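Local coordinates for aldehyde dehydrogenase 21 (ALDH21) (Physcomitrella patens subsp. patens, PDB 5N5S), which probably oxidises D-glyceraldehyde 3-phosphate to 3-phosphoglycerate with NADP(+) and water, as a non-phosphorylating member of the aldehyde dehydrogenase family, at residues V182-P187 and H197-A202; L211-R216 and F239-V244. All coordinates share one frame; numbering follows the deposited sequence.

Contact 1: residues V182-P187 and H197-A202. With NAP (NADP nicotinamide-adenine-dinucleotide phosphate), chain G.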
loop_
_atom_site.group_PDB
_atom_site.type_symbol
_atom_site.label_atom_id
_atom_site.label_comp_id
_atom_site.label_asym_id
_atom_site.label_seq_id
_atom_site.Cartn_x
_atom_site.Cartn_y
_atom_site.Cartn_z
ATOM N N VAL B 182 -14.923 22.977 -0.270
ATOM C CA VAL B 182 -14.419 22.817 -1.622
ATOM C C VAL B 182 -15.238 23.669 -2.593
ATOM O O VAL B 182 -16.467 23.702 -2.519
ATOM C CB VAL B 182 -14.401 21.308 -2.017
ATOM C CG1 VAL B 182 -13.786 21.085 -3.395
ATOM C CG2 VAL B 182 -13.683 20.454 -0.969
ATOM N N SER B 183 -14.548 24.358 -3.500
ATOM C CA SER B 183 -15.171 25.128 -4.565
ATOM C C SER B 183 -15.088 24.272 -5.826
ATOM O O SER B 183 -14.005 23.797 -6.192
ATOM C CB SER B 183 -14.453 26.453 -4.774
ATOM O OG SER B 183 -15.079 27.174 -5.820
ATOM N N MET B 184 -16.238 24.064 -6.478
ATOM C CA MET B 184 -16.316 23.257 -7.690
ATOM C C MET B 184 -16.856 24.044 -8.859
ATOM O O MET B 184 -17.889 24.705 -8.757
ATOM C CB MET B 184 -17.163 21.997 -7.465
ATOM C CG MET B 184 -16.652 21.123 -6.373
ATOM S SD MET B 184 -17.917 19.983 -5.877
ATOM C CE MET B 184 -16.997 19.014 -4.757
ATOM N N VAL B 185 -16.127 23.987 -9.968
ATOM C CA VAL B 185 -16.501 24.648 -11.215
ATOM C C VAL B 185 -16.380 23.579 -12.309
ATOM O O VAL B 185 -15.304 23.008 -12.495
ATOM C CB VAL B 185 -15.671 25.926 -11.499
ATOM C CG1 VAL B 185 -16.177 26.628 -12.747
ATOM C CG2 VAL B 185 -15.691 26.887 -10.310
ATOM N N SER B 186 -17.505 23.259 -12.969
ATOM C CA SER B 186 -17.600 22.202 -13.979
ATOM C C SER B 186 -17.914 22.729 -15.402
ATOM O O SER B 186 -18.470 23.823 -15.518
ATOM C CB SER B 186 -18.633 21.166 -13.536
ATOM O OG SER B 186 -19.878 21.777 -13.228
ATOM N N PRO B 187 -17.580 21.979 -16.498
ATOM C CA PRO B 187 -17.867 22.487 -17.851
ATOM C C PRO B 187 -19.239 22.063 -18.394
ATOM O O PRO B 187 -20.026 21.457 -17.668
ATOM C CB PRO B 187 -16.720 21.888 -18.674
ATOM C CG PRO B 187 -16.443 20.589 -18.021
ATOM C CD PRO B 187 -16.924 20.659 -16.578
ATOM N N HIS B 197 -17.433 13.441 -10.605
ATOM C CA HIS B 197 -16.010 13.290 -10.297
ATOM C C HIS B 197 -15.498 14.280 -9.232
ATOM O O HIS B 197 -14.370 14.148 -8.762
ATOM C CB HIS B 197 -15.169 13.345 -11.568
ATOM C CG HIS B 197 -15.054 12.010 -12.226
ATOM N ND1 HIS B 197 -14.258 11.001 -11.689
ATOM C CD2 HIS B 197 -15.630 11.551 -13.360
ATOM C CE1 HIS B 197 -14.388 9.975 -12.508
ATOM N NE2 HIS B 197 -15.206 10.256 -13.521
ATOM N N LYS B 198 -16.331 15.241 -8.835
ATOM C CA LYS B 198 -15.990 16.229 -7.799
ATOM C C LYS B 198 -16.848 15.997 -6.566
ATOM O O LYS B 198 -16.314 15.890 -5.462
ATOM C CB LYS B 198 -16.160 17.665 -8.322
ATOM C CG LYS B 198 -15.326 17.987 -9.556
ATOM C CD LYS B 198 -15.448 19.463 -9.926
ATOM C CE LYS B 198 -14.713 19.821 -11.185
ATOM N NZ LYS B 198 -13.260 19.467 -11.115
ATOM N N VAL B 199 -18.176 15.886 -6.771
ATOM C CA VAL B 199 -19.190 15.697 -5.741
ATOM C C VAL B 199 -19.006 14.359 -5.005
ATOM O O VAL B 199 -18.933 14.369 -3.780
ATOM C CB VAL B 199 -20.626 15.897 -6.327
ATOM C CG1 VAL B 199 -21.714 15.454 -5.353
ATOM C CG2 VAL B 199 -20.847 17.348 -6.731
ATOM N N ALA B 200 -18.903 13.228 -5.738
ATOM C CA ALA B 200 -18.724 11.908 -5.119
ATOM C C ALA B 200 -17.473 11.835 -4.207
ATOM O O ALA B 200 -17.648 11.494 -3.036
ATOM C CB ALA B 200 -18.723 10.803 -6.166
ATOM N N PRO B 201 -16.247 12.246 -4.639
ATOM C CA PRO B 201 -15.096 12.220 -3.714
ATOM C C PRO B 201 -15.265 13.110 -2.475
ATOM O O PRO B 201 -14.772 12.750 -1.401
ATOM C CB PRO B 201 -13.945 12.728 -4.588
ATOM C CG PRO B 201 -14.350 12.403 -5.953
ATOM C CD PRO B 201 -15.807 12.664 -5.988
ATOM N N ALA B 202 -15.960 14.266 -2.621
ATOM C CA ALA B 202 -16.211 15.215 -1.533
ATOM C C ALA B 202 -17.074 14.574 -0.458
ATOM O O ALA B 202 -16.760 14.701 0.728
ATOM C CB ALA B 202 -16.868 16.478 -2.071
HETATM P PA NAP G . -15.008 26.960 -19.854
HETATM O O1A NAP G . -13.647 27.380 -19.438
HETATM O O2A NAP G . -15.693 27.940 -20.814
HETATM O O5B NAP G . -15.999 26.889 -18.601
HETATM C C5B NAP G . -15.996 25.918 -17.535
HETATM C C4B NAP G . -16.705 26.526 -16.348
HETATM O O4B NAP G . -15.973 27.679 -15.870
HETATM C C3B NAP G . -18.144 27.000 -16.568
HETATM O O3B NAP G . -18.946 26.626 -15.451
HETATM C C2B NAP G . -17.993 28.516 -16.686
HETATM O O2B NAP G . -19.180 29.302 -16.454
HETATM C C1B NAP G . -16.868 28.761 -15.689
HETATM N N9A NAP G . -16.105 30.009 -15.696
HETATM C C8A NAP G . -15.536 30.632 -16.777
HETATM N N7A NAP G . -14.847 31.704 -16.473
HETATM C C5A NAP G . -14.967 31.795 -15.094
HETATM C C6A NAP G . -14.445 32.706 -14.149
HETATM N N6A NAP G . -13.645 33.725 -14.467
HETATM N N1A NAP G . -14.754 32.508 -12.844
HETATM C C2A NAP G . -15.527 31.466 -12.516
HETATM N N3A NAP G . -16.071 30.540 -13.317
HETATM C C4A NAP G . -15.749 30.761 -14.602
HETATM O O3 NAP G . -15.215 25.529 -20.536
HETATM P PN NAP G . -16.420 24.798 -21.293
HETATM O O1N NAP G . -16.655 25.468 -22.593
HETATM O O2N NAP G . -17.555 24.640 -20.358
HETATM O O5D NAP G . -15.748 23.376 -21.570
HETATM C C5D NAP G . -14.791 23.183 -22.643
HETATM C C4D NAP G . -13.373 23.031 -22.133
HETATM O O4D NAP G . -13.344 22.106 -21.018
HETATM C C3D NAP G . -12.394 22.440 -23.144
HETATM O O3D NAP G . -11.121 23.078 -23.086
HETATM C C2D NAP G . -12.332 20.981 -22.696
HETATM O O2D NAP G . -11.187 20.252 -23.113
HETATM C C1D NAP G . -12.281 21.185 -21.154
HETATM N N1N NAP G . -12.657 19.901 -20.430
HETATM C C2N NAP G . -11.714 19.251 -19.605
HETATM C C3N NAP G . -12.039 18.018 -19.063
HETATM C C7N NAP G . -11.088 17.138 -18.274
HETATM O O7N NAP G . -11.528 16.117 -17.703
HETATM N N7N NAP G . -9.807 17.513 -18.181
HETATM C C4N NAP G . -13.295 17.476 -19.340
HETATM C C5N NAP G . -14.198 18.149 -20.148
HETATM C C6N NAP G . -13.864 19.361 -20.676
HETATM P P2B NAP G . -20.324 29.602 -17.534
HETATM O O1X NAP G . -20.307 28.695 -18.741
HETATM O O2X NAP G . -20.180 31.103 -17.886
HETATM O O3X NAP G . -21.549 29.394 -16.645
#
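M184 and K198 carry a buried strand-to-helix packing contact within the beta-alpha-beta unit of strand 182-185, helix 193-205 and strand 209-212, in the Rossmann-like cofactor domain. The local axes of strand 182-185 and of helix segment 197-202 run nearly antiparallel, at 159°, and approach to 9.7 Å, so that side chains, with no hydrogen bond between the segments, fill the gap. M184 and K198 supply most of the filling between them. With CG anti to its carbonyl carbon (chi1 -58°) and the chain extended beyond, M184 reaches over the helix backbone: its CE ends 3.3 Å from K198 O and 3.7 Å from A202 CB, while its SD lies 4.0 Å from V199 CG2, the two side chains crossing at about a right angle. K198 slides past in the opposite direction, its CD 3.9 Å from M184 CB, and its CE stops 3.5 Å from V185 O. The bend at chi4 (-57°) then turns the buried ammonium aside to hydrogen bonds with T262 OG1 and T264 OG1, and a salt bridge to E492 probably balances its charge. Beyond the strand end the chain enters the cofactor site. S186 O accepts a hydrogen bond of 2.8 Å from O3B of the NADP adenosine ribose, and V185 CG1 lies 3.3 Å from the ribose oxygen O4B. M184 itself wedges against F209 of strand 209-212 and T262 of strand 260-264, the strands next to 182-185 in the sheet; on the helix, V199 and A200 pack on F144, and A200 also on A147, of helix 130-151.

Contact 2: residues L211-R216 and F239-V244. With NAP (NADP nicotinamide-adenine-dinucleotide phosphate), chain G.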
loop_
_atom_site.group_PDB
_atom_site.type_symbol
_atom_site.label_atom_id
_atom_site.label_comp_id
_atom_site.label_asym_id
_atom_site.label_seq_id
_atom_site.Cartn_x
_atom_site.Cartn_y
_atom_site.Cartn_z
ATOM N N LEU B 211 -20.970 24.154 -5.541
ATOM C CA LEU B 211 -20.795 23.832 -6.958
ATOM C C LEU B 211 -21.413 24.869 -7.886
ATOM O O LEU B 211 -22.597 25.188 -7.762
ATOM C CB LEU B 211 -21.308 22.399 -7.279
ATOM C CG LEU B 211 -21.514 22.004 -8.759
ATOM C CD1 LEU B 211 -20.270 21.400 -9.366
ATOM C CD2 LEU B 211 -22.631 21.027 -8.899
ATOM N N LYS B 212 -20.592 25.382 -8.824
ATOM C CA LYS B 212 -20.990 26.316 -9.861
ATOM C C LYS B 212 -20.951 25.550 -11.195
ATOM O O LYS B 212 -19.889 25.447 -11.822
ATOM C CB LYS B 212 -20.083 27.564 -9.881
ATOM C CG LYS B 212 -20.487 28.625 -10.907
ATOM C CD LYS B 212 -19.384 28.766 -11.949
ATOM C CE LYS B 212 -19.800 29.502 -13.195
ATOM N NZ LYS B 212 -20.730 28.698 -14.033
ATOM N N PRO B 213 -22.094 24.962 -11.631
ATOM C CA PRO B 213 -22.098 24.270 -12.930
ATOM C C PRO B 213 -22.177 25.270 -14.087
ATOM O O PRO B 213 -22.455 26.451 -13.853
ATOM C CB PRO B 213 -23.343 23.381 -12.854
ATOM C CG PRO B 213 -24.263 24.090 -11.919
ATOM C CD PRO B 213 -23.442 24.966 -11.011
ATOM N N ALA B 214 -21.919 24.805 -15.334
ATOM C CA ALA B 214 -21.978 25.652 -16.525
ATOM C C ALA B 214 -23.410 26.159 -16.743
ATOM O O ALA B 214 -24.352 25.375 -16.632
ATOM C CB ALA B 214 -21.492 24.882 -17.738
ATOM N N SER B 215 -23.566 27.481 -16.990
ATOM C CA SER B 215 -24.848 28.168 -17.200
ATOM C C SER B 215 -25.704 27.531 -18.287
ATOM O O SER B 215 -26.923 27.469 -18.140
ATOM C CB SER B 215 -24.621 29.639 -17.530
ATOM O OG SER B 215 -24.113 30.341 -16.409
ATOM N N ARG B 216 -25.064 27.068 -19.376
ATOM C CA ARG B 216 -25.727 26.432 -20.518
ATOM C C ARG B 216 -26.260 25.030 -20.190
ATOM O O ARG B 216 -27.264 24.618 -20.777
ATOM C CB ARG B 216 -24.786 26.378 -21.733
ATOM C CG ARG B 216 -24.576 27.731 -22.419
ATOM C CD ARG B 216 -23.431 27.698 -23.416
ATOM N NE ARG B 216 -22.131 27.564 -22.754
ATOM C CZ ARG B 216 -20.977 27.396 -23.391
ATOM N NH1 ARG B 216 -20.943 27.335 -24.719
ATOM N NH2 ARG B 216 -19.847 27.280 -22.704
ATOM N N PHE B 239 -24.007 21.025 0.981
ATOM C CA PHE B 239 -23.958 21.352 -0.434
ATOM C C PHE B 239 -24.805 22.551 -0.807
ATOM O O PHE B 239 -25.823 22.829 -0.180
ATOM C CB PHE B 239 -24.369 20.129 -1.286
ATOM C CG PHE B 239 -25.848 19.819 -1.348
ATOM C CD1 PHE B 239 -26.458 19.059 -0.355
ATOM C CD2 PHE B 239 -26.621 20.253 -2.416
ATOM C CE1 PHE B 239 -27.816 18.760 -0.420
ATOM C CE2 PHE B 239 -27.988 19.978 -2.467
ATOM C CZ PHE B 239 -28.577 19.238 -1.467
ATOM N N SER B 240 -24.411 23.209 -1.888
ATOM C CA SER B 240 -25.109 24.323 -2.524
ATOM C C SER B 240 -24.735 24.223 -4.009
ATOM O O SER B 240 -23.579 23.906 -4.335
ATOM C CB SER B 240 -24.672 25.663 -1.938
ATOM O OG SER B 240 -24.955 25.762 -0.550
ATOM N N ILE B 241 -25.734 24.373 -4.894
ATOM C CA ILE B 241 -25.557 24.309 -6.343
ATOM C C ILE B 241 -26.081 25.606 -6.906
ATOM O O ILE B 241 -27.296 25.850 -6.898
ATOM C CB ILE B 241 -26.150 23.028 -6.993
ATOM C CG1 ILE B 241 -25.512 21.777 -6.356
ATOM C CG2 ILE B 241 -25.919 23.039 -8.529
ATOM C CD1 ILE B 241 -26.334 20.576 -6.321
ATOM N N LEU B 242 -25.147 26.483 -7.302
ATOM C CA LEU B 242 -25.495 27.817 -7.780
ATOM C C LEU B 242 -25.049 28.066 -9.231
ATOM O O LEU B 242 -23.915 28.502 -9.469
ATOM C CB LEU B 242 -24.975 28.910 -6.814
ATOM C CG LEU B 242 -25.141 28.669 -5.310
ATOM C CD1 LEU B 242 -24.232 29.563 -4.527
ATOM C CD2 LEU B 242 -26.583 28.845 -4.865
ATOM N N PRO B 243 -25.925 27.778 -10.221
ATOM C CA PRO B 243 -25.556 28.038 -11.619
ATOM C C PRO B 243 -25.639 29.531 -11.935
ATOM O O PRO B 243 -26.734 30.099 -12.055
ATOM C CB PRO B 243 -26.565 27.207 -12.428
ATOM C CG PRO B 243 -27.502 26.578 -11.424
ATOM C CD PRO B 243 -27.304 27.269 -10.120
ATOM N N VAL B 244 -24.468 30.178 -11.975
ATOM C CA VAL B 244 -24.309 31.607 -12.261
ATOM C C VAL B 244 -23.388 31.784 -13.454
ATOM O O VAL B 244 -22.613 30.878 -13.770
ATOM C CB VAL B 244 -23.835 32.459 -11.040
ATOM C CG1 VAL B 244 -24.950 32.635 -10.027
ATOM C CG2 VAL B 244 -22.574 31.890 -10.389
HETATM P PA NAP G . -15.008 26.960 -19.854
HETATM O O1A NAP G . -13.647 27.380 -19.438
HETATM O O2A NAP G . -15.693 27.940 -20.814
HETATM O O5B NAP G . -15.999 26.889 -18.601
HETATM C C5B NAP G . -15.996 25.918 -17.535
HETATM C C4B NAP G . -16.705 26.526 -16.348
HETATM O O4B NAP G . -15.973 27.679 -15.870
HETATM C C3B NAP G . -18.144 27.000 -16.568
HETATM O O3B NAP G . -18.946 26.626 -15.451
HETATM C C2B NAP G . -17.993 28.516 -16.686
HETATM O O2B NAP G . -19.180 29.302 -16.454
HETATM C C1B NAP G . -16.868 28.761 -15.689
HETATM N N9A NAP G . -16.105 30.009 -15.696
HETATM C C8A NAP G . -15.536 30.632 -16.777
HETATM N N7A NAP G . -14.847 31.704 -16.473
HETATM C C5A NAP G . -14.967 31.795 -15.094
HETATM C C6A NAP G . -14.445 32.706 -14.149
HETATM N N6A NAP G . -13.645 33.725 -14.467
HETATM N N1A NAP G . -14.754 32.508 -12.844
HETATM C C2A NAP G . -15.527 31.466 -12.516
HETATM N N3A NAP G . -16.071 30.540 -13.317
HETATM C C4A NAP G . -15.749 30.761 -14.602
HETATM O O3 NAP G . -15.215 25.529 -20.536
HETATM P PN NAP G . -16.420 24.798 -21.293
HETATM O O1N NAP G . -16.655 25.468 -22.593
HETATM O O2N NAP G . -17.555 24.640 -20.358
HETATM O O5D NAP G . -15.748 23.376 -21.570
HETATM C C5D NAP G . -14.791 23.183 -22.643
HETATM C C4D NAP G . -13.373 23.031 -22.133
HETATM O O4D NAP G . -13.344 22.106 -21.018
HETATM C C3D NAP G . -12.394 22.440 -23.144
HETATM O O3D NAP G . -11.121 23.078 -23.086
HETATM C C2D NAP G . -12.332 20.981 -22.696
HETATM O O2D NAP G . -11.187 20.252 -23.113
HETATM C C1D NAP G . -12.281 21.185 -21.154
HETATM N N1N NAP G . -12.657 19.901 -20.430
HETATM C C2N NAP G . -11.714 19.251 -19.605
HETATM C C3N NAP G . -12.039 18.018 -19.063
HETATM C C7N NAP G . -11.088 17.138 -18.274
HETATM O O7N NAP G . -11.528 16.117 -17.703
HETATM N N7N NAP G . -9.807 17.513 -18.181
HETATM C C4N NAP G . -13.295 17.476 -19.340
HETATM C C5N NAP G . -14.198 18.149 -20.148
HETATM C C6N NAP G . -13.864 19.361 -20.676
HETATM P P2B NAP G . -20.324 29.602 -17.534
HETATM O O1X NAP G . -20.307 28.695 -18.741
HETATM O O2X NAP G . -20.180 31.103 -17.886
HETATM O O3X NAP G . -21.549 29.394 -16.645
#
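K212 NZ meets two flat carbonyl groups from different directions. It approaches V244 O nearly along the C=O axis (170°) at 2.9 Å, but reaches P213 O at 2.8 Å from well above the carbonyl plane, 48° out of it. A third flat group, the guanidinium of R216, stands oblique to O1N of the NADP. The bends of the K212 chain at chi2 (-116°) and chi4 shorten it and turn the ammonium forward along the strand, to the loop that follows. Three NADP oxygens complete its surroundings: O2B and O3B on the ribose, and phosphate O3X, 2.8 Å from K212 NZ. With five acceptors around one ammonium, its protons must be shared, and the positive charge probably helps to balance the 2'-phosphate. S215 grips O3X as well, through its backbone N and through OG at 2.7 Å, an arrangement that fits a site reading the phosphate distinguishing NADP from NAD. Behind the site the segments pair in parallel, with a single bridge at L211 and I241, the second strand being short and weakly bonded: L211 N gives a hydrogen bond to S240 O at 2.9 Å, and L242 N to L211 O, also at 2.9 Å. The side chains of P213 and P243 cross at a slant, P213 CG resting 3.9 Å from P243 CB and 3.9 Å from I241 CG2. L211 and I241 lie side by side on one face of the sheet, against helix 219-229, the crossover that joins the two strands. S240 and L242 pack on helix 75-94, and strand 239-241 also bonds through its backbone to F43 and S46.

Contacts 1 and 2 illustrate how successive beta-alpha-beta units build a dinucleotide site at the carboxyl ends of neighbouring strands of one sheet: strands 182-185 and 209-212 lie side by side, and the contact centres are 11 Å apart. A probable hydrogen bond of 2.8 Å from K212 N to M184 O ties them, and M184 CB packs 3.7 Å from L211 CD1. Past the strand ends, S186 OG lies 3.4 Å from P213 CA. Both contacts meet the adenosine ribose of the cofactor, contact 2 also its 2'-phosphate. From contact 1, the K198 side chain comes within about 5 Å of that of E285, the predicted active-site residue, which also binds NADP.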